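Side-chain contacts in type-2 restriction enzyme AgeI (Thalassobius gelatinovorus, PDB 5DWA), which recognizes the double-stranded DNA sequence 5'-ACCGGT-3' and cleaves it after the first A, as a PD-(D/E)XK-type restriction endonuclease: residues 66-69 with 70-74; 24-27 with 28-32; 265-268 with 269-272. All coordinates share one frame; numbering follows the deposited sequence. Where two conformers were deposited one is given.

Contact 1 of 3, residues 66-69 with 70-74; sequences LWHH and VLYRI. With nucleotides of chain C.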
loop_
_atom_site.group_PDB
_atom_site.type_symbol
_atom_site.label_atom_id
_atom_site.label_comp_id
_atom_site.label_asym_id
_atom_site.label_seq_id
_atom_site.Cartn_x
_atom_site.Cartn_y
_atom_site.Cartn_z
ATOM N N LEU A 66 -13.020 11.614 -15.101
ATOM C CA LEU A 66 -12.672 10.998 -16.374
ATOM C C LEU A 66 -11.757 9.807 -16.139
ATOM O O LEU A 66 -11.866 8.782 -16.802
ATOM C CB LEU A 66 -12.000 11.993 -17.316
ATOM C CG LEU A 66 -12.881 13.121 -17.850
ATOM C CD1 LEU A 66 -12.046 14.094 -18.657
ATOM C CD2 LEU A 66 -14.001 12.538 -18.708
ATOM N N TRP A 67 -10.842 9.946 -15.189
ATOM C CA TRP A 67 -9.942 8.847 -14.875
ATOM C C TRP A 67 -10.697 7.685 -14.243
ATOM O O TRP A 67 -10.542 6.532 -14.646
ATOM C CB TRP A 67 -8.843 9.330 -13.933
ATOM C CG TRP A 67 -7.742 8.367 -13.672
ATOM C CD1 TRP A 67 -7.718 7.358 -12.754
ATOM C CD2 TRP A 67 -6.472 8.352 -14.323
ATOM N NE1 TRP A 67 -6.500 6.706 -12.798
ATOM C CE2 TRP A 67 -5.722 7.302 -13.755
ATOM C CE3 TRP A 67 -5.893 9.138 -15.329
ATOM C CZ2 TRP A 67 -4.412 7.012 -14.174
ATOM C CZ3 TRP A 67 -4.593 8.858 -15.731
ATOM C CH2 TRP A 67 -3.864 7.802 -15.150
ATOM N N HIS A 68 -11.509 8.002 -13.236
ATOM C CA HIS A 68 -12.114 6.987 -12.389
ATOM C C HIS A 68 -13.384 6.382 -12.964
ATOM O O HIS A 68 -13.587 5.175 -12.847
ATOM C CB HIS A 68 -12.411 7.577 -11.004
ATOM C CG HIS A 68 -13.020 6.604 -10.047
ATOM N ND1 HIS A 68 -12.425 5.405 -9.724
ATOM C CD2 HIS A 68 -14.177 6.654 -9.345
ATOM C CE1 HIS A 68 -13.190 4.756 -8.864
ATOM N NE2 HIS A 68 -14.258 5.493 -8.618
ATOM N N HIS A 69 -14.244 7.209 -13.557
ATOM C CA HIS A 69 -15.534 6.716 -14.046
ATOM C C HIS A 69 -15.493 6.321 -15.516
ATOM O O HIS A 69 -16.379 5.603 -15.977
ATOM C CB HIS A 69 -16.652 7.758 -13.843
ATOM C CG HIS A 69 -17.036 7.973 -12.412
ATOM N ND1 HIS A 69 -17.186 6.941 -11.515
ATOM C CD2 HIS A 69 -17.320 9.108 -11.729
ATOM C CE1 HIS A 69 -17.534 7.425 -10.338
ATOM N NE2 HIS A 69 -17.624 8.741 -10.441
ATOM N N VAL A 70 -14.482 6.782 -16.258
ATOM C CA VAL A 70 -14.406 6.456 -17.685
ATOM C C VAL A 70 -13.247 5.513 -17.991
ATOM O O VAL A 70 -13.468 4.354 -18.326
ATOM C CB VAL A 70 -14.278 7.724 -18.560
ATOM C CG1 VAL A 70 -14.201 7.353 -20.051
ATOM C CG2 VAL A 70 -15.441 8.659 -18.293
ATOM N N LEU A 71 -12.011 5.989 -17.849
ATOM C CA LEU A 71 -10.845 5.182 -18.215
ATOM C C LEU A 71 -10.730 3.895 -17.392
ATOM O O LEU A 71 -10.557 2.817 -17.946
ATOM C CB LEU A 71 -9.551 6.007 -18.085
ATOM C CG LEU A 71 -9.430 7.251 -18.977
ATOM C CD1 LEU A 71 -8.046 7.897 -18.854
ATOM C CD2 LEU A 71 -9.742 6.916 -20.443
ATOM N N TYR A 72 -10.850 4.014 -16.071
ATOM C CA TYR A 72 -10.852 2.845 -15.190
ATOM C C TYR A 72 -11.876 1.806 -15.597
ATOM O O TYR A 72 -11.575 0.621 -15.715
ATOM C CB TYR A 72 -11.134 3.311 -13.770
ATOM C CG TYR A 72 -11.323 2.260 -12.698
ATOM C CD1 TYR A 72 -10.391 1.247 -12.491
ATOM C CD2 TYR A 72 -12.390 2.357 -11.815
ATOM C CE1 TYR A 72 -10.554 0.325 -11.465
ATOM C CE2 TYR A 72 -12.558 1.449 -10.803
ATOM C CZ TYR A 72 -11.641 0.450 -10.616
ATOM O OH TYR A 72 -11.830 -0.428 -9.574
ATOM N N ARG A 73 -13.102 2.271 -15.803
ATOM C CA ARG A 73 -14.211 1.376 -16.097
ATOM C C ARG A 73 -14.048 0.687 -17.438
ATOM O O ARG A 73 -14.278 -0.517 -17.562
ATOM C CB ARG A 73 -15.531 2.144 -16.069
ATOM C CG ARG A 73 -15.918 2.617 -14.693
ATOM C CD ARG A 73 -16.099 1.462 -13.727
ATOM N NE ARG A 73 -16.326 1.961 -12.377
ATOM C CZ ARG A 73 -16.504 1.195 -11.307
ATOM N NH1 ARG A 73 -16.481 -0.126 -11.413
ATOM N NH2 ARG A 73 -16.695 1.756 -10.127
ATOM N N ILE A 74 -13.661 1.458 -18.443
ATOM C CA ILE A 74 -13.445 0.905 -19.767
ATOM C C ILE A 74 -12.292 -0.101 -19.738
ATOM O O ILE A 74 -12.382 -1.177 -20.322
ATOM C CB ILE A 74 -13.165 2.015 -20.802
ATOM C CG1 ILE A 74 -14.429 2.858 -21.013
ATOM C CG2 ILE A 74 -12.716 1.418 -22.115
ATOM C CD1 ILE A 74 -14.255 4.025 -21.963
ATOM P P DG C 8 -13.213 0.740 -6.259
ATOM O OP1 DG C 8 -13.356 0.626 -7.732
ATOM O OP2 DG C 8 -13.546 2.026 -5.603
ATOM O "O5'" DG C 8 -14.067 -0.431 -5.622
ATOM C "C5'" DG C 8 -13.831 -1.760 -6.079
ATOM C "C4'" DG C 8 -13.934 -2.754 -4.939
ATOM O "O4'" DG C 8 -12.837 -2.563 -4.005
ATOM C "C3'" DG C 8 -15.204 -2.661 -4.129
ATOM O "O3'" DG C 8 -15.609 -3.983 -3.831
ATOM C "C2'" DG C 8 -14.777 -1.855 -2.880
ATOM C "C1'" DG C 8 -13.337 -2.286 -2.694
ATOM N N9 DG C 8 -12.453 -1.271 -2.135
ATOM C C8 DG C 8 -12.381 0.057 -2.485
ATOM N N7 DG C 8 -11.424 0.708 -1.856
ATOM C C5 DG C 8 -10.804 -0.270 -1.091
ATOM C C6 DG C 8 -9.713 -0.172 -0.207
ATOM O O6 DG C 8 -9.034 0.824 0.046
ATOM N N1 DG C 8 -9.408 -1.394 0.388
ATOM C C2 DG C 8 -10.079 -2.573 0.156
ATOM N N2 DG C 8 -9.641 -3.669 0.819
ATOM N N3 DG C 8 -11.109 -2.672 -0.669
ATOM C C4 DG C 8 -11.418 -1.487 -1.249
ATOM P P DG C 7 -7.333 3.365 -7.903
ATOM O OP1 DG C 7 -7.796 3.597 -9.288
ATOM O OP2 DG C 7 -7.141 4.499 -6.987
ATOM O "O5'" DG C 7 -8.386 2.395 -7.197
ATOM C "C5'" DG C 7 -8.697 1.138 -7.750
ATOM C "C4'" DG C 7 -9.551 0.355 -6.765
ATOM O "O4'" DG C 7 -8.720 -0.136 -5.684
ATOM C "C3'" DG C 7 -10.645 1.169 -6.091
ATOM O "O3'" DG C 7 -11.728 0.322 -5.835
ATOM C "C2'" DG C 7 -9.977 1.623 -4.787
ATOM C "C1'" DG C 7 -9.162 0.394 -4.434
ATOM N N9 DG C 7 -7.959 0.676 -3.678
ATOM C C8 DG C 7 -7.405 1.907 -3.404
ATOM N N7 DG C 7 -6.272 1.824 -2.764
ATOM C C5 DG C 7 -6.047 0.461 -2.641
ATOM C C6 DG C 7 -4.975 -0.240 -2.045
ATOM O O6 DG C 7 -3.962 0.224 -1.503
ATOM N N1 DG C 7 -5.138 -1.612 -2.140
ATOM C C2 DG C 7 -6.206 -2.239 -2.734
ATOM N N2 DG C 7 -6.184 -3.574 -2.732
ATOM N N3 DG C 7 -7.218 -1.596 -3.290
ATOM C C4 DG C 7 -7.072 -0.255 -3.209
#
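H68 and Y72, one helical turn apart on helix 63-78, run side by side toward the DNA backbone. Their ring planes differ by only 13°, yet the centroids are 5.4 Å apart, so the rings are slid past each other and barely overlap; the closest ring atoms, H68 ND1 and Y72 CD2, are 3.7 Å apart. Both leave the helix alike, CG anti to the backbone N (chi1 -179° for H68, 174° for Y72), which explains the shared heading. Y72 CD2 also meets H68 O at 3.2 Å, with that oxygen in the plane of the phenol ring. On Y72's other side the guanidinium of R73 presents a face to CE2, which lies over its centre.

The backbone here makes a wider, pi-type turn: L71 N bonds to L66 O at 3.0 Å and Y72 N to W67 O at 2.9 Å, both i to i+5. H68 O has no hydrogen-bond partner in the model, consistent with this local break in the alpha pattern. Further along the helix surface, W67 CE3 and L71 CD1 pack at 4.3 Å, and the W67 ring meets F51 edge-to-face.

At the far end, Y72 OH donates to OP1 of nucleotide DG8 of chain C at 2.6 Å, while H68 NE2 is hydrogen-bonded to S201. The tyrosine thus grips a backbone phosphate rather than a base, chemistry that by itself reads no sequence and suits a pre-specific complex.

Contact 2 of 3, residues 24-27 with 28-32; sequences QYQQ and ISDYF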
loop_
_atom_site.group_PDB
_atom_site.type_symbol
_atom_site.label_atom_id
_atom_site.label_comp_id
_atom_site.label_asym_id
_atom_site.label_seq_id
_atom_site.Cartn_x
_atom_site.Cartn_y
_atom_site.Cartn_z
ATOM N N GLN A 24 -19.157 12.715 -26.718
ATOM C CA GLN A 24 -17.789 12.897 -26.239
ATOM C C GLN A 24 -17.273 11.613 -25.605
ATOM O O GLN A 24 -16.123 11.225 -25.812
ATOM C CB GLN A 24 -17.717 14.046 -25.238
ATOM C CG GLN A 24 -17.811 15.423 -25.875
ATOM C CD GLN A 24 -18.052 16.521 -24.855
ATOM O OE1 GLN A 24 -18.637 16.288 -23.796
ATOM N NE2 GLN A 24 -17.603 17.729 -25.174
ATOM N N TYR A 25 -18.137 10.956 -24.837
ATOM C CA TYR A 25 -17.804 9.674 -24.224
ATOM C C TYR A 25 -17.421 8.654 -25.297
ATOM O O TYR A 25 -16.406 7.966 -25.180
ATOM C CB TYR A 25 -18.973 9.155 -23.370
ATOM C CG TYR A 25 -18.661 7.869 -22.633
ATOM C CD1 TYR A 25 -18.252 7.882 -21.308
ATOM C CD2 TYR A 25 -18.755 6.639 -23.273
ATOM C CE1 TYR A 25 -17.963 6.706 -20.640
ATOM C CE2 TYR A 25 -18.460 5.462 -22.615
ATOM C CZ TYR A 25 -18.061 5.499 -21.301
ATOM O OH TYR A 25 -17.776 4.319 -20.646
ATOM N N GLN A 26 -18.224 8.557 -26.352
ATOM C CA GLN A 26 -17.912 7.617 -27.429
ATOM C C GLN A 26 -16.589 7.949 -28.112
ATOM O O GLN A 26 -15.848 7.052 -28.496
ATOM C CB GLN A 26 -19.045 7.584 -28.463
ATOM C CG GLN A 26 -18.951 6.408 -29.430
ATOM C CD GLN A 26 -19.118 5.069 -28.730
ATOM O OE1 GLN A 26 -20.123 4.828 -28.067
ATOM N NE2 GLN A 26 -18.129 4.195 -28.872
ATOM N N GLN A 27 -16.297 9.239 -28.263
ATOM C CA GLN A 27 -15.029 9.667 -28.856
ATOM C C GLN A 27 -13.861 9.178 -28.010
ATOM O O GLN A 27 -12.875 8.657 -28.529
ATOM C CB GLN A 27 -14.964 11.190 -28.986
ATOM C CG GLN A 27 -15.913 11.797 -30.002
ATOM C CD GLN A 27 -15.895 13.312 -29.961
ATOM O OE1 GLN A 27 -16.940 13.956 -29.884
ATOM N NE2 GLN A 27 -14.700 13.890 -30.008
ATOM N N ILE A 28 -13.985 9.355 -26.698
ATOM C CA ILE A 28 -12.945 8.916 -25.781
ATOM C C ILE A 28 -12.817 7.397 -25.843
ATOM O O ILE A 28 -11.715 6.859 -25.915
ATOM C CB ILE A 28 -13.249 9.365 -24.343
ATOM C CG1 ILE A 28 -13.209 10.894 -24.245
ATOM C CG2 ILE A 28 -12.256 8.743 -23.358
ATOM C CD1 ILE A 28 -13.835 11.462 -22.976
ATOM N N SER A 29 -13.956 6.713 -25.830
ATOM C CA SER A 29 -13.965 5.259 -25.895
ATOM C C SER A 29 -13.324 4.758 -27.189
ATOM O O SER A 29 -12.531 3.819 -27.169
ATOM C CB SER A 29 -15.396 4.731 -25.771
ATOM O OG SER A 29 -15.402 3.317 -25.698
ATOM N N ASP A 30 -13.660 5.395 -28.307
ATOM C CA ASP A 30 -13.130 4.999 -29.610
ATOM C C ASP A 30 -11.612 5.133 -29.707
ATOM O O ASP A 30 -10.961 4.377 -30.430
ATOM C CB ASP A 30 -13.778 5.819 -30.733
ATOM C CG ASP A 30 -15.232 5.439 -30.976
ATOM O OD1 ASP A 30 -15.674 4.394 -30.455
ATOM O OD2 ASP A 30 -15.924 6.188 -31.699
ATOM N N TYR A 31 -11.054 6.103 -28.990
ATOM C CA TYR A 31 -9.604 6.280 -28.961
ATOM C C TYR A 31 -8.945 5.260 -28.035
ATOM O O TYR A 31 -7.935 4.652 -28.372
ATOM C CB TYR A 31 -9.246 7.699 -28.519
ATOM C CG TYR A 31 -7.761 7.939 -28.378
ATOM C CD1 TYR A 31 -6.931 7.918 -29.489
ATOM C CD2 TYR A 31 -7.190 8.191 -27.139
ATOM C CE1 TYR A 31 -5.565 8.141 -29.371
ATOM C CE2 TYR A 31 -5.828 8.414 -27.010
ATOM C CZ TYR A 31 -5.024 8.386 -28.130
ATOM O OH TYR A 31 -3.673 8.610 -28.005
ATOM N N PHE A 32 -9.557 5.059 -26.875
ATOM C CA PHE A 32 -8.931 4.299 -25.794
ATOM C C PHE A 32 -9.096 2.780 -25.919
ATOM O O PHE A 32 -8.137 2.041 -25.723
ATOM C CB PHE A 32 -9.497 4.790 -24.459
ATOM C CG PHE A 32 -8.931 4.104 -23.241
ATOM C CD1 PHE A 32 -7.564 3.940 -23.073
ATOM C CD2 PHE A 32 -9.785 3.668 -22.234
ATOM C CE1 PHE A 32 -7.058 3.333 -21.931
ATOM C CE2 PHE A 32 -9.290 3.063 -21.091
ATOM C CZ PHE A 32 -7.934 2.888 -20.937
#
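Q26 reaches along the outer side of helix 22-36 to D30, four residues on, and its amide NE2 donates to D30 OD1 at 2.9 Å. The bond is nearly straight at the hydrogen (165°), and the acceptor lies in the amide plane of Q26. The carboxylate is met differently: NE2 comes from above its plane, 39° out of it, and the amide and carboxylate planes are turned against each other. Q26 achieves this by bending at chi2 (65°), which swings the amide forward, over the next turn, to D30; D30 CG, set beside its own backbone N, leans back to meet it.

Beneath this pair, D30 N bonds to Q26 O at 2.8 Å, so backbone and side chains join the same two residues. D30 CG lies 3.0 Å from Q26 O, showing how closely the carboxylate sits over that carbonyl. The preceding helical bonds, I28 N to Q24 O and S29 N to Y25 O at 2.8 Å, hold the frame. I28 CG1 approaches Q24 O to 3.3 Å alongside the helix.

Q26 and D30 are exposed, whereas I28 is buried. Its side chain packs on A54 of helix 43-57, and Y31 touches Q49 and M53 of that helix. Y25 meets V70 and I74 of helix 63-78, while F32 contacts both helices, so helix 22-36 lies against the other two with its Q26-D30 side outward.

Contact 3 of 3, residues 265-268 with 269-272; sequences QDDE and FTDY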
loop_
_atom_site.group_PDB
_atom_site.type_symbol
_atom_site.label_atom_id
_atom_site.label_comp_id
_atom_site.label_asym_id
_atom_site.label_seq_id
_atom_site.Cartn_x
_atom_site.Cartn_y
_atom_site.Cartn_z
ATOM N N GLN A 265 -3.107 25.355 -20.868
ATOM C CA GLN A 265 -1.720 25.799 -21.005
ATOM C C GLN A 265 -1.115 26.056 -19.630
ATOM O O GLN A 265 -0.826 25.118 -18.890
ATOM C CB GLN A 265 -1.637 27.057 -21.868
ATOM C CG GLN A 265 -1.860 26.801 -23.350
ATOM C CD GLN A 265 -0.751 25.975 -23.969
ATOM O OE1 GLN A 265 0.393 26.417 -24.052
ATOM N NE2 GLN A 265 -1.082 24.765 -24.398
ATOM N N ASP A 266 -0.920 27.328 -19.289
ATOM C CA ASP A 266 -0.453 27.694 -17.956
ATOM C C ASP A 266 -1.551 27.480 -16.920
ATOM O O ASP A 266 -2.731 27.709 -17.203
ATOM C CB ASP A 266 0.008 29.155 -17.928
ATOM C CG ASP A 266 1.211 29.401 -18.808
ATOM O OD1 ASP A 266 2.299 29.676 -18.261
ATOM O OD2 ASP A 266 1.075 29.312 -20.047
ATOM N N ASP A 267 -1.171 27.032 -15.725
ATOM C CA ASP A 267 -2.119 26.927 -14.619
ATOM C C ASP A 267 -1.421 27.189 -13.287
ATOM O O ASP A 267 -0.275 27.637 -13.262
ATOM C CB ASP A 267 -2.818 25.556 -14.614
ATOM C CG ASP A 267 -1.853 24.384 -14.464
ATOM O OD1 ASP A 267 -0.649 24.592 -14.227
ATOM O OD2 ASP A 267 -2.313 23.229 -14.573
ATOM N N GLU A 268 -2.112 26.929 -12.183
ATOM C CA GLU A 268 -1.530 27.178 -10.869
ATOM C C GLU A 268 -0.251 26.376 -10.643
ATOM O O GLU A 268 0.669 26.853 -9.980
ATOM C CB GLU A 268 -2.542 26.876 -9.768
ATOM C CG GLU A 268 -3.640 27.917 -9.665
ATOM C CD GLU A 268 -4.386 27.838 -8.354
ATOM O OE1 GLU A 268 -5.040 26.805 -8.102
ATOM O OE2 GLU A 268 -4.307 28.806 -7.569
ATOM N N PHE A 269 -0.186 25.169 -11.200
ATOM C CA PHE A 269 1.002 24.332 -11.046
ATOM C C PHE A 269 2.208 24.926 -11.775
ATOM O O PHE A 269 3.289 25.058 -11.191
ATOM C CB PHE A 269 0.730 22.906 -11.539
ATOM C CG PHE A 269 1.946 22.015 -11.520
ATOM C CD1 PHE A 269 2.543 21.663 -10.320
ATOM C CD2 PHE A 269 2.496 21.536 -12.701
ATOM C CE1 PHE A 269 3.661 20.843 -10.296
ATOM C CE2 PHE A 269 3.618 20.718 -12.682
ATOM C CZ PHE A 269 4.195 20.366 -11.474
ATOM N N THR A 270 2.025 25.301 -13.040
ATOM C CA THR A 270 3.133 25.870 -13.806
ATOM C C THR A 270 3.529 27.237 -13.238
ATOM O O THR A 270 4.715 27.539 -13.124
ATOM C CB THR A 270 2.803 25.989 -15.307
ATOM O OG1 THR A 270 1.731 26.921 -15.512
ATOM C CG2 THR A 270 2.412 24.633 -15.864
ATOM N N ASP A 271 2.542 28.042 -12.851
ATOM C CA ASP A 271 2.826 29.323 -12.205
ATOM C C ASP A 271 3.662 29.110 -10.948
ATOM O O ASP A 271 4.594 29.872 -10.664
ATOM C CB ASP A 271 1.532 30.059 -11.852
ATOM C CG ASP A 271 0.820 30.612 -13.071
ATOM O OD1 ASP A 271 1.449 30.710 -14.146
ATOM O OD2 ASP A 271 -0.373 30.959 -12.948
ATOM N N TYR A 272 3.326 28.063 -10.202
ATOM C CA TYR A 272 4.033 27.721 -8.976
ATOM C C TYR A 272 5.489 27.354 -9.247
ATOM O O TYR A 272 6.394 27.883 -8.609
ATOM C CB TYR A 272 3.322 26.570 -8.259
ATOM C CG TYR A 272 4.079 26.016 -7.080
ATOM C CD1 TYR A 272 4.094 26.684 -5.860
ATOM C CD2 TYR A 272 4.775 24.817 -7.179
ATOM C CE1 TYR A 272 4.788 26.180 -4.780
ATOM C CE2 TYR A 272 5.470 24.305 -6.105
ATOM C CZ TYR A 272 5.470 24.987 -4.907
ATOM O OH TYR A 272 6.162 24.481 -3.833
HETATM O O HOH W 1 2.831 29.233 -15.918
#
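A capping box formed by D267 and T270 starts helix 268-277, the C-terminal helix, with D267 at the N-cap. T270 N donates to D267 OD1 at 3.0 Å, arriving nearly along the C-O axis of the carboxylate with 169° at the hydrogen. The reciprocal bond runs from D267 N to T270 OG1 at 2.9 Å. Both capping side chains take the first torsion that tucks their polar group between the backbone N and the carbonyl carbon, chi1 60° for D267 and 65° for T270, and this turns each back onto the other's N-H.

The first turn of the helix follows directly: D271 N bonds to D267 O, also at 2.9 Å, and Y272 N to E268 O. D267's carboxylate lies side by side with F269, its OD1 3.5 Å from F269 CB, while its OD2 is taken by Y104 of helix 84-109. The negative group at the N terminus of the helix would be expected to interact favourably with the helix dipole.

F269 and Y272 carry the helix onto the six-stranded sheet, where both rings meet F238; F269 meets it edge-to-face. D266, just before the N-cap, forms a salt bridge with R110 through OD2. Its OD1 and D271 OD1 are like-charged atoms 4.3 Å apart, but a water between them probably eases the repulsion. The contact of that water with D266 OD1 is too short to be taken at face value; it accepts from T270 OG1 at 2.6 Å and donates to D271 OD1 at 2.7 Å.

From the N terminus, contact 2 comes first on helix 22-36, then contact 1 on helix 63-78, and far later contact 3 at the start of helix 268-277. All three are local and in series: none encloses a loop of chain between its segments, and none nests in or crosses another. Contacts 1 and 2 nevertheless touch in space, their centres about 11 Å apart: I74 CG2 packs on F32 CD2 at 3.7 Å and V70 CG1 on Y25 CE1 at 3.9 Å, joining the two helices. Contact 3 stands apart, its nearest atoms about 14 Å from contact 1, and ties the C-terminal helix to helix 84-109 and the six-stranded sheet.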